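Local structure of phycocyanobilin lyase subunit alpha (5N3U) at residues A[147-150]-A[151-155]; A[162-165]-A[166-170]; A[190-193]-A[194-197]; A[211-214]-A[215-219]. The protein associates with its partner subunit CpcF to form a lyase that is probably required for attaching the chromophore to the CpcA gene product. All coordinates share one frame; numbering follows the deposited sequence.

In the fold
All four contacts are local turns within the HEAT-repeat range of the chain, and their chemistry follows their burial. Contacts 1 and 4, the more buried, are turns of helices 148-157 and 208-221; both place carboxylates beside arginines, and Glu153 and Asp217 approach each other between them. Contact 2 is partly buried and chiefly apolar: its Ile167 and Phe170 pack on Leu152 and Tyr148 of contact 1. Contact 3 lies at the surface, where an ST turn at Thr190 leads into helix 193-203; it meets contact 2 through Ile164 and Thr190, and contact 4 through Gly196 and Leu218. Helix 176-190 is shared, packing against contacts 1, 2 and 4 and ending in contact 3.

Contact 1 (A[147-150]-A[151-155]); sequences PYEA and VLEAL
The opening of a HEAT-repeat helix, 148-157, sets Pro147 against Val151 and Tyr148 against Leu152, with Pro147 at the N-cap position. Its carbonyl begins the regular i to i+4 pattern: Val151 N donates to Pro147 O at 3.0 Å, and Leu152 N donates to Tyr148 O at 2.9 Å. Glu153 N and Ala154 N do the same to Glu149 O and Ala150 O one residue later each time, so four successive carbonyls are engaged by backbone N-H groups.

Side-chain carbons gather round the same oxygens. Val151 holds CG1 anti to its backbone N (chi1 164°), which leaves CG2 beside that nitrogen and directed back at the cap, 3.2 Å from Pro147 O. From there the methyl meets the proline ring obliquely, Val151 CG2 to Pro147 CG being 4.1 Å. Leu152 is turned so that its CG comes to 3.2 Å from Tyr148 O, while its CD1 reaches Tyr148 CB at 4.5 Å, a light touch.

On the polar side the two carboxylates one turn apart stand 4.4 Å from each other at Glu149 OE2 and Glu153 OE2. Their mutual repulsion is probably eased by Arg177, which forms a salt bridge with Glu149 OE2.

Around this turn, helix 102-115 lies against Pro147 and Ala150, helix 121-126 against Ala154 and Leu155, and helix 176-190 against Glu149, Leu152 and Glu153, so that the helix is packed between elements that precede and follow it in the chain.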
loop_
_atom_site.group_PDB
_atom_site.type_symbol
_atom_site.label_atom_id
_atom_site.label_comp_id
_atom_site.label_asym_id
_atom_site.label_seq_id
_atom_site.Cartn_x
_atom_site.Cartn_y
_atom_site.Cartn_z
ATOM N N PRO A 147 25.761 9.301 -12.843
ATOM C CA PRO A 147 25.027 8.989 -11.629
ATOM C C PRO A 147 26.013 8.937 -10.473
ATOM O O PRO A 147 26.405 7.858 -9.982
ATOM C CB PRO A 147 24.410 7.606 -11.925
ATOM C CG PRO A 147 25.378 6.975 -12.855
ATOM C CD PRO A 147 25.877 8.119 -13.714
ATOM N N TYR A 148 26.469 10.108 -10.053
ATOM C CA TYR A 148 27.547 10.139 -9.037
ATOM C C TYR A 148 27.140 9.510 -7.738
ATOM O O TYR A 148 27.962 8.804 -7.100
ATOM C CB TYR A 148 28.013 11.611 -8.828
ATOM C CG TYR A 148 28.754 12.172 -10.054
ATOM C CD1 TYR A 148 30.022 11.718 -10.386
ATOM C CD2 TYR A 148 28.155 13.095 -10.874
ATOM C CE1 TYR A 148 30.706 12.235 -11.427
ATOM C CE2 TYR A 148 28.794 13.571 -11.986
ATOM C CZ TYR A 148 30.046 13.160 -12.271
ATOM O OH TYR A 148 30.722 13.609 -13.363
ATOM N N GLU A 149 25.919 9.754 -7.297
ATOM C CA GLU A 149 25.461 9.173 -6.084
ATOM C C GLU A 149 25.669 7.664 -6.041
ATOM O O GLU A 149 26.270 7.121 -5.113
ATOM C CB GLU A 149 23.997 9.561 -5.841
ATOM C CG GLU A 149 23.335 8.957 -4.587
ATOM C CD GLU A 149 21.904 9.513 -4.309
ATOM O OE1 GLU A 149 21.362 10.270 -5.139
ATOM O OE2 GLU A 149 21.348 9.301 -3.197
ATOM N N ALA A 150 25.124 6.965 -7.047
ATOM C CA ALA A 150 25.230 5.498 -7.128
ATOM C C ALA A 150 26.613 5.060 -7.347
ATOM O O ALA A 150 27.032 4.059 -6.778
ATOM C CB ALA A 150 24.351 5.039 -8.286
ATOM N N VAL A 151 27.404 5.777 -8.108
ATOM C CA VAL A 151 28.776 5.360 -8.372
ATOM C C VAL A 151 29.632 5.411 -7.087
ATOM O O VAL A 151 30.440 4.505 -6.782
ATOM C CB VAL A 151 29.450 6.232 -9.462
ATOM C CG1 VAL A 151 30.961 6.094 -9.478
ATOM C CG2 VAL A 151 28.838 5.917 -10.855
ATOM N N LEU A 152 29.476 6.495 -6.369
ATOM C CA LEU A 152 30.240 6.655 -5.115
ATOM C C LEU A 152 29.786 5.569 -4.109
ATOM O O LEU A 152 30.596 4.952 -3.475
ATOM C CB LEU A 152 29.950 8.027 -4.520
ATOM C CG LEU A 152 30.624 9.187 -5.303
ATOM C CD1 LEU A 152 29.979 10.491 -4.971
ATOM C CD2 LEU A 152 32.144 9.168 -5.213
ATOM N N GLU A 153 28.508 5.399 -3.947
ATOM C CA GLU A 153 28.001 4.373 -3.042
ATOM C C GLU A 153 28.564 3.036 -3.478
ATOM O O GLU A 153 29.032 2.243 -2.638
ATOM C CB GLU A 153 26.498 4.309 -3.110
ATOM C CG GLU A 153 25.871 5.430 -2.347
ATOM C CD GLU A 153 24.371 5.324 -2.271
ATOM O OE1 GLU A 153 23.754 4.508 -3.017
ATOM O OE2 GLU A 153 23.795 6.083 -1.462
ATOM N N ALA A 154 28.515 2.752 -4.791
ATOM C CA ALA A 154 29.043 1.458 -5.242
ATOM C C ALA A 154 30.531 1.228 -4.932
ATOM O O ALA A 154 30.964 0.137 -4.514
ATOM C CB ALA A 154 28.789 1.307 -6.723
ATOM N N LEU A 155 31.342 2.276 -5.063
ATOM C CA LEU A 155 32.761 2.175 -4.827
ATOM C C LEU A 155 33.044 1.939 -3.332
ATOM O O LEU A 155 33.919 1.133 -3.002
ATOM C CB LEU A 155 33.517 3.452 -5.250
ATOM C CG LEU A 155 33.631 3.553 -6.768
ATOM C CD1 LEU A 155 34.035 4.945 -7.127
ATOM C CD2 LEU A 155 34.590 2.556 -7.334
#

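Contact 2 (A[162-165]-A[166-170]); sequences DAIP and LIQPF
Ala163 and Ile167 make the tight half of this short HEAT-repeat turn, in which a 3-10 segment passes into helix 164-167. The methyl of Ala163 meets the tip of the isoleucine, CB to CD1, at 3.8 Å. Ile167 CG1 is anti to the carbonyl carbon (chi1 -67°), which lays the branch alongside the preceding turn, with CG1 3.3 Å from Ala163 O. That oxygen also accepts from Ile167 N at 2.9 Å, and more weakly from Leu166 N. Ile164 O is similarly shared: Gln168 N gives it a straight bond of 2.8 Å (162°), Ile167 N a weak one. With alanine here in place of Ile167, the methyl of Ala163 would probably lose its mate and a gap would open toward Leu152 and Leu189.

The looser side is made by the exposed residues Pro165, Leu166, Gln168 and Pro169, although Leu166 still touches Ile125 of helix 121-126 and Gln168 touches Met186. Gln168 extends its chain past Ile164, OE1 to CG2 being 4.3 Å. Pro169 has no N-H to continue the bonding pattern; its ring CD rests instead 3.1 Å from Pro165 O, a carbon where a donor would otherwise stand.

The buried edge is where the segment joins the fold. Ile167 is wedged between Leu152 and Leu155 of helix 148-157 and Met186 and Leu189 of helix 176-190. Ala163 touches Ile125 as well, and the ring of Phe170 packs against that of Tyr148 at the start of helix 148-157.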
loop_
_atom_site.group_PDB
_atom_site.type_symbol
_atom_site.label_atom_id
_atom_site.label_comp_id
_atom_site.label_asym_id
_atom_site.label_seq_id
_atom_site.Cartn_x
_atom_site.Cartn_y
_atom_site.Cartn_z
ATOM N N ASP A 162 41.560 2.172 -3.516
ATOM C CA ASP A 162 42.320 2.995 -4.454
ATOM C C ASP A 162 41.573 4.212 -4.920
ATOM O O ASP A 162 42.181 5.135 -5.319
ATOM C CB ASP A 162 42.611 2.261 -5.731
ATOM C CG ASP A 162 43.627 1.178 -5.564
ATOM O OD1 ASP A 162 44.446 1.237 -4.617
ATOM O OD2 ASP A 162 43.590 0.261 -6.420
ATOM N N ALA A 163 40.259 4.233 -4.802
ATOM C CA ALA A 163 39.481 5.352 -5.290
ATOM C C ALA A 163 39.344 6.466 -4.312
ATOM O O ALA A 163 38.754 7.502 -4.649
ATOM C CB ALA A 163 38.078 4.852 -5.725
ATOM N N ILE A 164 39.785 6.275 -3.072
ATOM C CA ILE A 164 39.649 7.315 -2.049
ATOM C C ILE A 164 39.979 8.712 -2.501
ATOM O O ILE A 164 39.197 9.591 -2.286
ATOM C CB ILE A 164 40.455 6.967 -0.765
ATOM C CG1 ILE A 164 39.720 5.853 -0.022
ATOM C CG2 ILE A 164 40.636 8.199 0.143
ATOM C CD1 ILE A 164 40.565 5.097 1.026
ATOM N N PRO A 165 41.145 8.954 -3.119
ATOM C CA PRO A 165 41.501 10.341 -3.486
ATOM C C PRO A 165 40.571 10.904 -4.577
ATOM O O PRO A 165 40.424 12.103 -4.692
ATOM C CB PRO A 165 42.877 10.212 -4.106
ATOM C CG PRO A 165 43.349 8.856 -3.868
ATOM C CD PRO A 165 42.201 7.990 -3.443
ATOM N N LEU A 166 39.907 10.018 -5.363
ATOM C CA LEU A 166 38.928 10.464 -6.342
ATOM C C LEU A 166 37.570 10.741 -5.712
ATOM O O LEU A 166 36.854 11.620 -6.134
ATOM C CB LEU A 166 38.771 9.435 -7.415
ATOM C CG LEU A 166 40.024 8.914 -8.090
ATOM C CD1 LEU A 166 39.583 7.857 -9.108
ATOM C CD2 LEU A 166 40.808 10.003 -8.792
ATOM N N ILE A 167 37.281 10.039 -4.631
ATOM C CA ILE A 167 36.062 10.153 -3.928
ATOM C C ILE A 167 36.039 11.339 -2.995
ATOM O O ILE A 167 35.045 12.088 -2.956
ATOM C CB ILE A 167 35.769 8.857 -3.137
ATOM C CG1 ILE A 167 35.505 7.718 -4.096
ATOM C CG2 ILE A 167 34.588 9.067 -2.203
ATOM C CD1 ILE A 167 35.482 6.391 -3.418
ATOM N N GLN A 168 37.124 11.544 -2.250
ATOM C CA GLN A 168 37.166 12.573 -1.214
ATOM C C GLN A 168 36.742 13.980 -1.625
ATOM O O GLN A 168 35.953 14.567 -0.960
ATOM C CB GLN A 168 38.577 12.620 -0.628
ATOM C CG GLN A 168 38.661 13.548 0.566
ATOM C CD GLN A 168 39.898 13.236 1.473
ATOM O OE1 GLN A 168 40.679 12.318 1.198
ATOM N NE2 GLN A 168 39.994 13.924 2.593
ATOM N N PRO A 169 37.132 14.455 -2.845
ATOM C CA PRO A 169 36.668 15.733 -3.334
ATOM C C PRO A 169 35.145 15.901 -3.455
ATOM O O PRO A 169 34.561 17.000 -3.304
ATOM C CB PRO A 169 37.354 15.807 -4.685
ATOM C CG PRO A 169 38.559 15.033 -4.515
ATOM C CD PRO A 169 38.098 13.863 -3.729
ATOM N N PHE A 170 34.428 14.791 -3.687
ATOM C CA PHE A 170 32.975 14.861 -3.785
ATOM C C PHE A 170 32.307 15.190 -2.504
ATOM O O PHE A 170 31.112 15.538 -2.485
ATOM C CB PHE A 170 32.386 13.560 -4.405
ATOM C CG PHE A 170 32.674 13.441 -5.905
ATOM C CD1 PHE A 170 33.891 13.011 -6.342
ATOM C CD2 PHE A 170 31.754 13.895 -6.827
ATOM C CE1 PHE A 170 34.175 12.936 -7.702
ATOM C CE2 PHE A 170 32.015 13.827 -8.208
ATOM C CZ PHE A 170 33.205 13.335 -8.629
#

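Contact 3 (A[190-193]-A[194-197]); sequences TQEP and VYGE
The ring of Tyr195 has Thr190 at its edge and Val194 over one face: Thr190 OG1 lies near the ring plane, 3.6 Å from Tyr195 CD2, while Val194 CG1 sits 3.8 Å above that plane, over the ring centre. Val194 turns CG1 into the space between its own nitrogen and carbonyl carbon (chi1 67°), and this brings the methyl over the aromatic ring. Glu192 CB approaches the rim from the side of Val194, 3.8 Å from Tyr195 CD2.

These residues belong to the turn between two HEAT-repeat helices, 176-190 and 193-203, and it is built round an ST turn. Thr190 OG1 accepts from Glu192 N at 3.1 Å (154°), and the same hydroxyl is hydrogen-bonded to Met186 O, one turn back in helix 176-190. With Glu192 N and Met186 O both bonded to it, the hydroxyl is probably held in this rotamer, at the ring edge. Just after Thr190 the chain leaves the helix at Gln191, whose positive phi marks the change of direction.

Two backbone bonds begin the next helix. Tyr195 N donates to Glu192 O at 3.0 Å. Glu197 N donates to Pro193 O at 2.9 Å. The tyrosine side chain, meanwhile, packs on Met186 and Tyr187 of helix 176-190 and on Leu171, tying the start of one helix to the last turn of the other.

Glu197 OE2 is hydrogen-bonded to Tyr223 OH, and with CG anti to its carbonyl carbon, beside the backbone N, Glu197 CG lies 3.5 Å from Pro193 O.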
loop_
_atom_site.group_PDB
_atom_site.type_symbol
_atom_site.label_atom_id
_atom_site.label_comp_id
_atom_site.label_asym_id
_atom_site.label_seq_id
_atom_site.Cartn_x
_atom_site.Cartn_y
_atom_site.Cartn_z
ATOM N N THR A 190 37.618 4.201 4.676
ATOM C CA THR A 190 38.606 4.571 5.690
ATOM C C THR A 190 38.261 4.244 7.169
ATOM O O THR A 190 39.127 4.334 8.042
ATOM C CB THR A 190 38.825 6.120 5.687
ATOM O OG1 THR A 190 37.711 6.777 6.256
ATOM C CG2 THR A 190 39.118 6.699 4.306
ATOM N N GLN A 191 36.991 3.987 7.460
ATOM C CA GLN A 191 36.474 3.785 8.794
ATOM C C GLN A 191 36.668 4.982 9.726
ATOM O O GLN A 191 36.614 4.824 10.910
ATOM C CB GLN A 191 37.100 2.504 9.364
ATOM C CG GLN A 191 36.691 1.268 8.568
ATOM C CD GLN A 191 35.188 1.053 8.688
ATOM O OE1 GLN A 191 34.400 1.304 7.758
ATOM N NE2 GLN A 191 34.780 0.607 9.822
ATOM N N GLU A 192 36.804 6.199 9.203
ATOM C CA GLU A 192 36.976 7.382 10.068
ATOM C C GLU A 192 35.667 7.952 10.527
ATOM O O GLU A 192 34.851 8.363 9.714
ATOM C CB GLU A 192 37.713 8.482 9.313
ATOM C CG GLU A 192 39.114 8.117 9.037
ATOM C CD GLU A 192 39.989 8.286 10.249
ATOM O OE1 GLU A 192 39.529 8.869 11.263
ATOM O OE2 GLU A 192 41.095 7.785 10.182
ATOM N N PRO A 193 35.468 8.051 11.860
ATOM C CA PRO A 193 34.227 8.564 12.399
ATOM C C PRO A 193 33.778 9.833 11.900
ATOM O O PRO A 193 32.551 10.049 11.832
ATOM C CB PRO A 193 34.569 8.763 13.908
ATOM C CG PRO A 193 35.425 7.581 14.166
ATOM C CD PRO A 193 36.332 7.529 12.964
ATOM N N VAL A 194 34.695 10.759 11.593
ATOM C CA VAL A 194 34.234 12.051 11.056
ATOM C C VAL A 194 33.231 11.926 9.845
ATOM O O VAL A 194 32.289 12.707 9.732
ATOM C CB VAL A 194 35.424 12.945 10.633
ATOM C CG1 VAL A 194 36.146 12.350 9.439
ATOM C CG2 VAL A 194 35.010 14.355 10.367
ATOM N N TYR A 195 33.410 10.909 9.054
ATOM C CA TYR A 195 32.529 10.701 7.869
ATOM C C TYR A 195 31.184 10.135 8.316
ATOM O O TYR A 195 30.146 10.545 7.817
ATOM C CB TYR A 195 33.226 9.801 6.855
ATOM C CG TYR A 195 34.446 10.443 6.316
ATOM C CD1 TYR A 195 34.428 11.741 5.837
ATOM C CD2 TYR A 195 35.661 9.792 6.377
ATOM C CE1 TYR A 195 35.593 12.354 5.379
ATOM C CE2 TYR A 195 36.816 10.408 5.923
ATOM C CZ TYR A 195 36.781 11.687 5.499
ATOM O OH TYR A 195 37.977 12.209 5.081
ATOM N N GLY A 196 31.179 9.249 9.308
ATOM C CA GLY A 196 29.913 8.854 9.899
ATOM C C GLY A 196 29.145 9.938 10.493
ATOM O O GLY A 196 27.919 9.948 10.450
ATOM N N GLU A 197 29.841 10.875 11.138
ATOM C CA GLU A 197 29.170 12.025 11.728
ATOM C C GLU A 197 28.517 12.921 10.745
ATOM O O GLU A 197 27.489 13.561 11.010
ATOM C CB GLU A 197 30.155 12.840 12.607
ATOM C CG GLU A 197 30.616 12.145 13.886
ATOM C CD GLU A 197 29.460 11.863 14.790
ATOM O OE1 GLU A 197 28.680 12.781 14.979
ATOM O OE2 GLU A 197 29.316 10.726 15.258
#

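Contact 4 (A[211-214]-A[215-219]); sequences RRVA and LGDLG
Val213 and Asp217, one turn apart in the HEAT-repeat helix 208-221, lie side by side and point the same way. Their contact is of methyl with carboxylate: Val213 CG1 to Asp217 OD2 is 3.6 Å. The aspartate carboxylate also bends back over the helix, its CG anti to the carbonyl carbon (chi1 -70°) and 3.3 Å from Val213 O.

The backbone bonds are regular. Leu215, Gly216, Asp217 and Leu218 donate to Arg211, Arg212, Val213 and Ala214 in turn, from 2.8 Å for Leu218 N to Ala214 O up to 3.1 Å for Gly216 N to Arg212 O.

Apolar carbons occupy the flanks. Leu215 CG sits 3.4 Å from Arg211 O, and its side chain goes on to Phe239 and Ala243 of helix 237-250; Leu218 and Ala214 both face Leu203 of helix 193-203.

The charged groups join this helix to its neighbours. Arg212 forms salt bridges with Glu236 and with Asp72 of the neighbouring lyase subunit beta, while Arg211 NH1 and NE bond to Gly205 O and Lys234 O. Asp217 OD1 is salt-bridged to Arg184 of helix 176-190. A leucine in place of Asp217 would probably leave Arg184 without this partner and its guanidinium less firmly held.

Taken together, the chemistry implies that one helix serves three interfaces: an apolar flank against helices 193-203 and 237-250, a carboxylate salt-bridged to helix 176-190, and an arginine that reaches subunit beta.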
loop_
_atom_site.group_PDB
_atom_site.type_symbol
_atom_site.label_atom_id
_atom_site.label_comp_id
_atom_site.label_asym_id
_atom_site.label_seq_id
_atom_site.Cartn_x
_atom_site.Cartn_y
_atom_site.Cartn_z
ATOM N N ARG A 211 17.153 12.427 4.947
ATOM C CA ARG A 211 17.129 11.630 6.179
ATOM C C ARG A 211 17.001 10.137 5.873
ATOM O O ARG A 211 17.725 9.279 6.429
ATOM C CB ARG A 211 16.008 12.147 7.083
ATOM C CG ARG A 211 16.171 13.576 7.508
ATOM C CD ARG A 211 15.466 13.990 8.800
ATOM N NE ARG A 211 14.034 14.036 8.637
ATOM C CZ ARG A 211 13.295 15.050 8.207
ATOM N NH1 ARG A 211 13.797 16.229 7.935
ATOM N NH2 ARG A 211 11.987 14.860 8.070
ATOM N N ARG A 212 16.182 9.782 4.890
ATOM C CA ARG A 212 16.003 8.392 4.545
ATOM C C ARG A 212 17.235 7.803 3.979
ATOM O O ARG A 212 17.637 6.691 4.296
ATOM C CB ARG A 212 14.805 8.176 3.577
ATOM C CG ARG A 212 13.460 8.609 4.137
ATOM C CD ARG A 212 12.468 8.508 2.984
ATOM N NE ARG A 212 11.094 8.676 3.385
ATOM C CZ ARG A 212 10.101 9.028 2.551
ATOM N NH1 ARG A 212 10.344 9.333 1.289
ATOM N NH2 ARG A 212 8.880 9.086 2.981
ATOM N N VAL A 213 17.862 8.538 3.109
ATOM C CA VAL A 213 19.134 8.121 2.535
ATOM C C VAL A 213 20.209 7.971 3.644
ATOM O O VAL A 213 20.923 6.964 3.675
ATOM C CB VAL A 213 19.604 9.146 1.477
ATOM C CG1 VAL A 213 21.084 8.969 1.199
ATOM C CG2 VAL A 213 18.758 8.938 0.207
ATOM N N ALA A 214 20.270 8.925 4.547
ATOM C CA ALA A 214 21.271 8.857 5.618
ATOM C C ALA A 214 21.047 7.589 6.496
ATOM O O ALA A 214 21.992 6.896 6.872
ATOM C CB ALA A 214 21.193 10.109 6.427
ATOM N N LEU A 215 19.767 7.273 6.764
ATOM C CA LEU A 215 19.444 6.052 7.451
ATOM C C LEU A 215 19.944 4.834 6.763
ATOM O O LEU A 215 20.583 3.957 7.397
ATOM C CB LEU A 215 17.942 5.956 7.754
ATOM C CG LEU A 215 17.520 6.899 8.808
ATOM C CD1 LEU A 215 15.995 7.150 8.873
ATOM C CD2 LEU A 215 18.087 6.442 10.150
ATOM N N GLY A 216 19.665 4.681 5.475
ATOM C CA GLY A 216 20.164 3.560 4.768
ATOM C C GLY A 216 21.683 3.457 4.774
ATOM O O GLY A 216 22.280 2.386 4.887
ATOM N N ASP A 217 22.337 4.603 4.660
ATOM C CA ASP A 217 23.811 4.656 4.647
ATOM C C ASP A 217 24.392 4.250 6.030
ATOM O O ASP A 217 25.339 3.483 6.104
ATOM C CB ASP A 217 24.305 6.098 4.279
ATOM C CG ASP A 217 24.046 6.488 2.832
ATOM O OD1 ASP A 217 23.671 5.608 1.990
ATOM O OD2 ASP A 217 24.183 7.691 2.517
ATOM N N LEU A 218 23.791 4.754 7.087
ATOM C CA LEU A 218 24.247 4.422 8.437
ATOM C C LEU A 218 24.082 2.975 8.736
ATOM O O LEU A 218 24.991 2.335 9.302
ATOM C CB LEU A 218 23.543 5.247 9.476
ATOM C CG LEU A 218 24.009 6.677 9.481
ATOM C CD1 LEU A 218 22.999 7.589 10.129
ATOM C CD2 LEU A 218 25.354 6.743 10.167
ATOM N N GLY A 219 22.972 2.400 8.265
ATOM C CA GLY A 219 22.846 0.937 8.263
ATOM C C GLY A 219 23.877 0.164 7.500
ATOM O O GLY A 219 24.488 -0.754 8.031
#